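Cytochrome B5-HOST origin (Ostreococcus tauri virus 2, PDB 4B8N) binds a b-type haem and probably carries electrons between redox partners, as cytochromes b5 do. Local coordinates at residues N25-C30 / K43-H48; A22-N25 / C30-I33. One frame throughout, in Å; residues are numbered along the deposited sequence.

Contact 1. Residues N25-C30 / K43-H48. With HEM (protoporphyrin IX containing Fe), chain E.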
loop_
_atom_site.group_PDB
_atom_site.type_symbol
_atom_site.label_atom_id
_atom_site.label_comp_id
_atom_site.label_asym_id
_atom_site.label_seq_id
_atom_site.Cartn_x
_atom_site.Cartn_y
_atom_site.Cartn_z
ATOM N N ASN A 25 -9.707 3.073 -0.035
ATOM C CA ASN A 25 -9.177 4.340 0.467
ATOM C C ASN A 25 -9.583 4.644 1.911
ATOM O O ASN A 25 -9.655 5.810 2.320
ATOM C CB ASN A 25 -9.603 5.490 -0.473
ATOM C CG ASN A 25 -11.100 5.821 -0.384
ATOM O OD1 ASN A 25 -11.933 4.996 0.015
ATOM N ND2 ASN A 25 -11.442 7.048 -0.758
ATOM N N THR A 26 -9.856 3.602 2.692
ATOM C CA THR A 26 -10.200 3.795 4.111
ATOM C C THR A 26 -9.313 2.944 5.008
ATOM O O THR A 26 -8.671 2.009 4.531
ATOM C CB THR A 26 -11.670 3.430 4.397
ATOM O OG1 THR A 26 -11.902 2.048 4.076
ATOM C CG2 THR A 26 -12.598 4.306 3.595
ATOM N N GLU A 27 -9.289 3.266 6.303
ATOM C CA GLU A 27 -8.648 2.404 7.308
ATOM C C GLU A 27 -9.152 0.955 7.201
ATOM O O GLU A 27 -8.382 0.005 7.354
ATOM C CB GLU A 27 -8.897 2.949 8.717
ATOM C CG GLU A 27 -8.404 2.030 9.834
ATOM C CD GLU A 27 -8.520 2.658 11.213
ATOM O OE1 GLU A 27 -9.124 3.736 11.330
ATOM O OE2 GLU A 27 -8.012 2.069 12.187
ATOM N N GLU A 28 -10.450 0.798 6.923
ATOM C CA GLU A 28 -11.089 -0.527 6.855
ATOM C C GLU A 28 -10.748 -1.309 5.577
ATOM O O GLU A 28 -10.966 -2.535 5.484
ATOM C CB GLU A 28 -12.615 -0.382 7.018
ATOM C CG GLU A 28 -13.052 0.190 8.373
ATOM C CD GLU A 28 -13.061 1.724 8.460
ATOM O OE1 GLU A 28 -12.620 2.418 7.516
ATOM O OE2 GLU A 28 -13.520 2.252 9.496
ATOM N N ASP A 29 -10.202 -0.609 4.587
ATOM C CA ASP A 29 -9.973 -1.203 3.272
ATOM C C ASP A 29 -8.923 -0.356 2.554
ATOM O O ASP A 29 -9.253 0.566 1.800
ATOM C CB ASP A 29 -11.306 -1.233 2.508
ATOM C CG ASP A 29 -11.197 -1.890 1.141
ATOM O OD1 ASP A 29 -10.170 -2.534 0.819
ATOM O OD2 ASP A 29 -12.160 -1.740 0.372
ATOM N N CYS A 30 -7.654 -0.669 2.808
ATOM C CA CYS A 30 -6.547 0.245 2.521
ATOM C C CYS A 30 -5.512 -0.343 1.559
ATOM O O CYS A 30 -4.696 -1.186 1.950
ATOM C CB CYS A 30 -5.876 0.654 3.839
ATOM S SG CYS A 30 -4.510 1.821 3.657
ATOM N N LYS A 43 -4.591 -4.909 7.090
ATOM C CA LYS A 43 -4.186 -5.649 8.287
ATOM C C LYS A 43 -2.815 -5.214 8.810
ATOM O O LYS A 43 -2.539 -5.310 10.005
ATOM C CB LYS A 43 -4.242 -7.160 8.033
ATOM C CG LYS A 43 -5.670 -7.684 7.940
ATOM C CD LYS A 43 -5.706 -9.134 7.485
ATOM C CE LYS A 43 -7.129 -9.670 7.504
ATOM N NZ LYS A 43 -7.201 -11.036 6.926
ATOM N N PHE A 44 -1.968 -4.704 7.933
ATOM C CA PHE A 44 -0.671 -4.169 8.379
ATOM C C PHE A 44 -0.774 -2.889 9.220
ATOM O O PHE A 44 0.146 -2.572 9.981
ATOM C CB PHE A 44 0.268 -3.947 7.179
ATOM C CG PHE A 44 1.626 -3.398 7.561
ATOM C CD1 PHE A 44 2.535 -4.169 8.289
ATOM C CD2 PHE A 44 1.991 -2.098 7.202
ATOM C CE1 PHE A 44 3.783 -3.654 8.650
ATOM C CE2 PHE A 44 3.234 -1.585 7.550
ATOM C CZ PHE A 44 4.128 -2.361 8.279
ATOM N N LEU A 45 -1.884 -2.160 9.099
ATOM C CA LEU A 45 -2.003 -0.826 9.714
ATOM C C LEU A 45 -1.637 -0.767 11.210
ATOM O O LEU A 45 -0.751 0.010 11.578
ATOM C CB LEU A 45 -3.372 -0.174 9.453
ATOM C CG LEU A 45 -3.854 0.126 8.034
ATOM C CD1 LEU A 45 -5.205 0.835 8.091
ATOM C CD2 LEU A 45 -2.833 0.950 7.267
ATOM N N PRO A 46 -2.274 -1.605 12.058
ATOM C CA PRO A 46 -1.884 -1.523 13.469
ATOM C C PRO A 46 -0.463 -2.028 13.726
ATOM O O PRO A 46 0.102 -1.748 14.791
ATOM C CB PRO A 46 -2.915 -2.406 14.177
ATOM C CG PRO A 46 -3.396 -3.351 13.124
ATOM C CD PRO A 46 -3.376 -2.571 11.849
ATOM N N ASP A 47 0.103 -2.768 12.770
ATOM C CA ASP A 47 1.477 -3.288 12.892
ATOM C C ASP A 47 2.546 -2.303 12.432
ATOM O O ASP A 47 3.736 -2.492 12.692
ATOM C CB ASP A 47 1.649 -4.592 12.106
ATOM C CG ASP A 47 0.852 -5.737 12.686
ATOM O OD1 ASP A 47 0.548 -5.719 13.897
ATOM O OD2 ASP A 47 0.530 -6.660 11.913
ATOM N N HIS A 48 2.135 -1.242 11.751
ATOM C CA HIS A 48 3.102 -0.313 11.173
ATOM C C HIS A 48 3.882 0.439 12.232
ATOM O O HIS A 48 3.285 1.125 13.057
ATOM C CB HIS A 48 2.380 0.663 10.254
ATOM C CG HIS A 48 3.299 1.648 9.592
ATOM N ND1 HIS A 48 3.024 2.961 9.516
ATOM C CD2 HIS A 48 4.532 1.466 8.985
ATOM C CE1 HIS A 48 4.025 3.587 8.877
ATOM N NE2 HIS A 48 4.950 2.668 8.556
HETATM C CHA HEM E . 8.435 4.137 10.014
HETATM C CHB HEM E . 7.575 -0.183 7.631
HETATM C CHC HEM E . 4.596 2.048 4.568
HETATM C CHD HEM E . 5.415 6.263 6.975
HETATM C C1A HEM E . 8.467 2.767 9.565
HETATM C C2A HEM E . 9.321 1.780 10.229
HETATM C C3A HEM E . 9.073 0.531 9.521
HETATM C C4A HEM E . 8.045 0.830 8.521
HETATM C CMA HEM E . 9.692 -0.800 9.814
HETATM C CAA HEM E . 10.284 1.984 11.383
HETATM C CBA HEM E . 11.712 2.069 10.835
HETATM C CGA HEM E . 11.845 3.384 10.104
HETATM O O1A HEM E . 11.861 4.473 10.764
HETATM O O2A HEM E . 11.914 3.323 8.858
HETATM C C1B HEM E . 6.665 0.063 6.549
HETATM C C2B HEM E . 6.278 -1.028 5.640
HETATM C C3B HEM E . 5.392 -0.319 4.739
HETATM C C4B HEM E . 5.375 1.053 5.243
HETATM C CMB HEM E . 6.695 -2.467 5.666
HETATM C CAB HEM E . 4.625 -0.880 3.598
HETATM C CBB HEM E . 4.831 -0.438 2.390
HETATM C C1C HEM E . 4.591 3.439 4.870
HETATM C C2C HEM E . 3.773 4.414 4.105
HETATM C C3C HEM E . 4.031 5.631 4.842
HETATM C C4C HEM E . 4.927 5.328 5.989
HETATM C CMC HEM E . 2.901 4.163 2.891
HETATM C CAC HEM E . 3.485 6.952 4.504
HETATM C CBC HEM E . 4.292 7.748 3.844
HETATM C C1D HEM E . 6.294 6.052 8.079
HETATM C C2D HEM E . 6.679 7.174 8.953
HETATM C C3D HEM E . 7.601 6.524 9.871
HETATM C C4D HEM E . 7.602 5.122 9.406
HETATM C CMD HEM E . 6.254 8.635 8.929
HETATM C CAD HEM E . 8.368 7.111 11.024
HETATM C CBD HEM E . 9.827 7.370 10.641
HETATM C CGD HEM E . 10.683 7.753 11.848
HETATM O O1D HEM E . 10.142 8.124 12.920
HETATM O O2D HEM E . 11.926 7.690 11.726
HETATM N NA HEM E . 7.782 2.228 8.399
HETATM N NB HEM E . 6.166 1.283 6.291
HETATM N NC HEM E . 5.357 3.999 5.918
HETATM N ND HEM E . 6.861 4.842 8.331
HETATM FE FE HEM E . 6.376 3.072 7.326
#

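Contact 2. Residues A22-N25 / C30-I33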
loop_
_atom_site.group_PDB
_atom_site.type_symbol
_atom_site.label_atom_id
_atom_site.label_comp_id
_atom_site.label_asym_id
_atom_site.label_seq_id
_atom_site.Cartn_x
_atom_site.Cartn_y
_atom_site.Cartn_z
ATOM N N ALA A 22 -8.282 3.311 -6.259
ATOM C CA ALA A 22 -8.837 4.485 -5.582
ATOM C C ALA A 22 -10.015 4.175 -4.645
ATOM O O ALA A 22 -10.259 4.926 -3.697
ATOM C CB ALA A 22 -9.242 5.532 -6.609
ATOM N N LYS A 23 -10.730 3.078 -4.906
ATOM C CA LYS A 23 -11.873 2.690 -4.083
ATOM C C LYS A 23 -11.467 2.111 -2.723
ATOM O O LYS A 23 -12.298 2.047 -1.811
ATOM C CB LYS A 23 -12.790 1.712 -4.832
ATOM C CG LYS A 23 -13.515 2.343 -6.019
ATOM C CD LYS A 23 -14.320 1.321 -6.806
ATOM C CE LYS A 23 -14.780 1.924 -8.121
ATOM N NZ LYS A 23 -15.536 0.930 -8.925
ATOM N N HIS A 24 -10.204 1.692 -2.598
ATOM C CA HIS A 24 -9.691 1.098 -1.355
ATOM C C HIS A 24 -8.938 2.134 -0.583
ATOM O O HIS A 24 -7.705 2.093 -0.461
ATOM C CB HIS A 24 -8.846 -0.141 -1.652
ATOM C CG HIS A 24 -9.572 -1.167 -2.469
ATOM N ND1 HIS A 24 -10.253 -2.191 -1.907
ATOM C CD2 HIS A 24 -9.785 -1.259 -3.845
ATOM C CE1 HIS A 24 -10.834 -2.927 -2.873
ATOM N NE2 HIS A 24 -10.555 -2.351 -4.060
ATOM N N ASN A 25 -9.707 3.073 -0.035
ATOM C CA ASN A 25 -9.177 4.340 0.467
ATOM C C ASN A 25 -9.583 4.644 1.911
ATOM O O ASN A 25 -9.655 5.810 2.320
ATOM C CB ASN A 25 -9.603 5.490 -0.473
ATOM C CG ASN A 25 -11.100 5.821 -0.384
ATOM O OD1 ASN A 25 -11.933 4.996 0.015
ATOM N ND2 ASN A 25 -11.442 7.048 -0.758
ATOM N N CYS A 30 -7.654 -0.669 2.808
ATOM C CA CYS A 30 -6.547 0.245 2.521
ATOM C C CYS A 30 -5.512 -0.343 1.559
ATOM O O CYS A 30 -4.696 -1.186 1.950
ATOM C CB CYS A 30 -5.876 0.654 3.839
ATOM S SG CYS A 30 -4.510 1.821 3.657
ATOM N N TRP A 31 -5.554 0.091 0.299
ATOM C CA TRP A 31 -4.540 -0.325 -0.669
ATOM C C TRP A 31 -3.639 0.819 -0.924
ATOM O O TRP A 31 -4.090 1.959 -0.956
ATOM C CB TRP A 31 -5.152 -0.704 -2.000
ATOM C CG TRP A 31 -5.970 -1.963 -2.047
ATOM C CD1 TRP A 31 -6.377 -2.775 -0.991
ATOM C CD2 TRP A 31 -6.556 -2.572 -3.249
ATOM N NE1 TRP A 31 -7.131 -3.830 -1.454
ATOM C CE2 TRP A 31 -7.280 -3.761 -2.797
ATOM C CE3 TRP A 31 -6.542 -2.266 -4.609
ATOM C CZ2 TRP A 31 -7.950 -4.596 -3.681
ATOM C CZ3 TRP A 31 -7.234 -3.111 -5.488
ATOM C CH2 TRP A 31 -7.914 -4.248 -5.033
ATOM N N VAL A 32 -2.363 0.536 -1.139
ATOM C CA VAL A 32 -1.370 1.578 -1.413
ATOM C C VAL A 32 -0.461 1.097 -2.550
ATOM O O VAL A 32 -0.084 -0.078 -2.575
ATOM C CB VAL A 32 -0.527 1.912 -0.150
ATOM C CG1 VAL A 32 0.556 2.929 -0.460
ATOM C CG2 VAL A 32 -1.411 2.438 0.975
ATOM N N ILE A 33 -0.135 1.999 -3.484
ATOM C CA ILE A 33 0.780 1.693 -4.595
ATOM C C ILE A 33 2.183 2.147 -4.211
ATOM O O ILE A 33 2.381 3.297 -3.821
ATOM C CB ILE A 33 0.400 2.403 -5.929
ATOM C CG1 ILE A 33 -1.049 2.104 -6.358
ATOM C CG2 ILE A 33 1.386 2.001 -7.044
ATOM C CD1 ILE A 33 -1.608 3.098 -7.383
#

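Contact 1. Residues N25-C30 / K43-H48
L45 spreads its two methyl branches against E27 and C30, joining a hairpin of the cytochrome b5 fold to the segment that carries one of the two axial haem ligands. All contacts across the pair are apolar or van der Waals; no hydrogen bond links the segments. CD1 of L45 rests 3.4 Å from the backbone O of E27 and also meets CG of that glutamate, the two side chains passing at a slant. SG of C30, turned anti to its backbone N (chi1 -178°), points at the other branch and lies 4.1 Å from CD2 of L45. I55 and I56 of helix 52-56 also pack on L45.

Within 25-30 the chain reverses through a type I turn from T26 to D29, closed by the hydrogen bond from D29 N to T26 O, 3.0 Å; N25 and T26 together face D29 in what fits a classic beta bulge.

Toward the haem, the F44 ring approaches the porphyrin obliquely, its CE2 3.6 Å from C2B of the haem. H48 and H71 are the axial ligands; H48 ND1 donates a hydrogen bond to G51 O, which fixes the ring's rotation, while NE2 of H48 binds the haem iron at 1.9 Å.

Contact 2. Residues A22-N25 / C30-I33
The imidazole of H24 lies flat over the indole of W31 in a face-to-face stack, its centroid 3.5 Å from that of the six-membered ring and the planes only 3° apart. Both side chains run side by side in the same direction, so the overlap continues along their length: NE2 of H24 sits 3.4 Å from CH2 of W31, whereas CB of H24 stands over the five-membered ring, 3.6 Å from its centroid, as a CH-pi contact. Matching first torsions set this up, CG of each residue being anti to its own carbonyl carbon (chi1 -55° in H24, -70° in W31).

Beneath the rings the backbones are tied together. W31 N donates to H24 O at 3.0 Å in a nearly straight hydrogen bond, with the donor tilted from the carbonyl plane. Next to it N25 and C30 form an antiparallel, non-hydrogen-bonded pair whose side chains diverge, at the start of the pairing between strands 25-26 and 29-34. I21 of helix 18-22 also touches the indole, and V38 and D40 reach it from strand 37-40.

Both imidazole nitrogens are engaged, ND1 with D29 OD1 and NE2 with E20 OE2. Two carboxylates thus hold the ring against rotation and would probably favour its protonated form, which would add a cation-pi component to the stack on W31.

How the contacts relate
Contact 1 and contact 2 have centres 10 Å apart. Their segments overlap at N25 and C30, where strands 25-26 and 29-34 pair at one margin of the antiparallel sheet, and C30 touches the partner segment in both. Along the chain, 22-25 leads from helix 18-22 into this hairpin, 30-33 continues its second strand, and 43-48 follows strand 37-40. Contact 2 is therefore local, joining the loop after the first helix to the sheet, while contact 1 extends from the same hairpin to the haem-binding side. The probable H24–D29 hydrogen bond ties the loop before the hairpin to its turn; the link to 43-48 is made by L45 on E27 and C30.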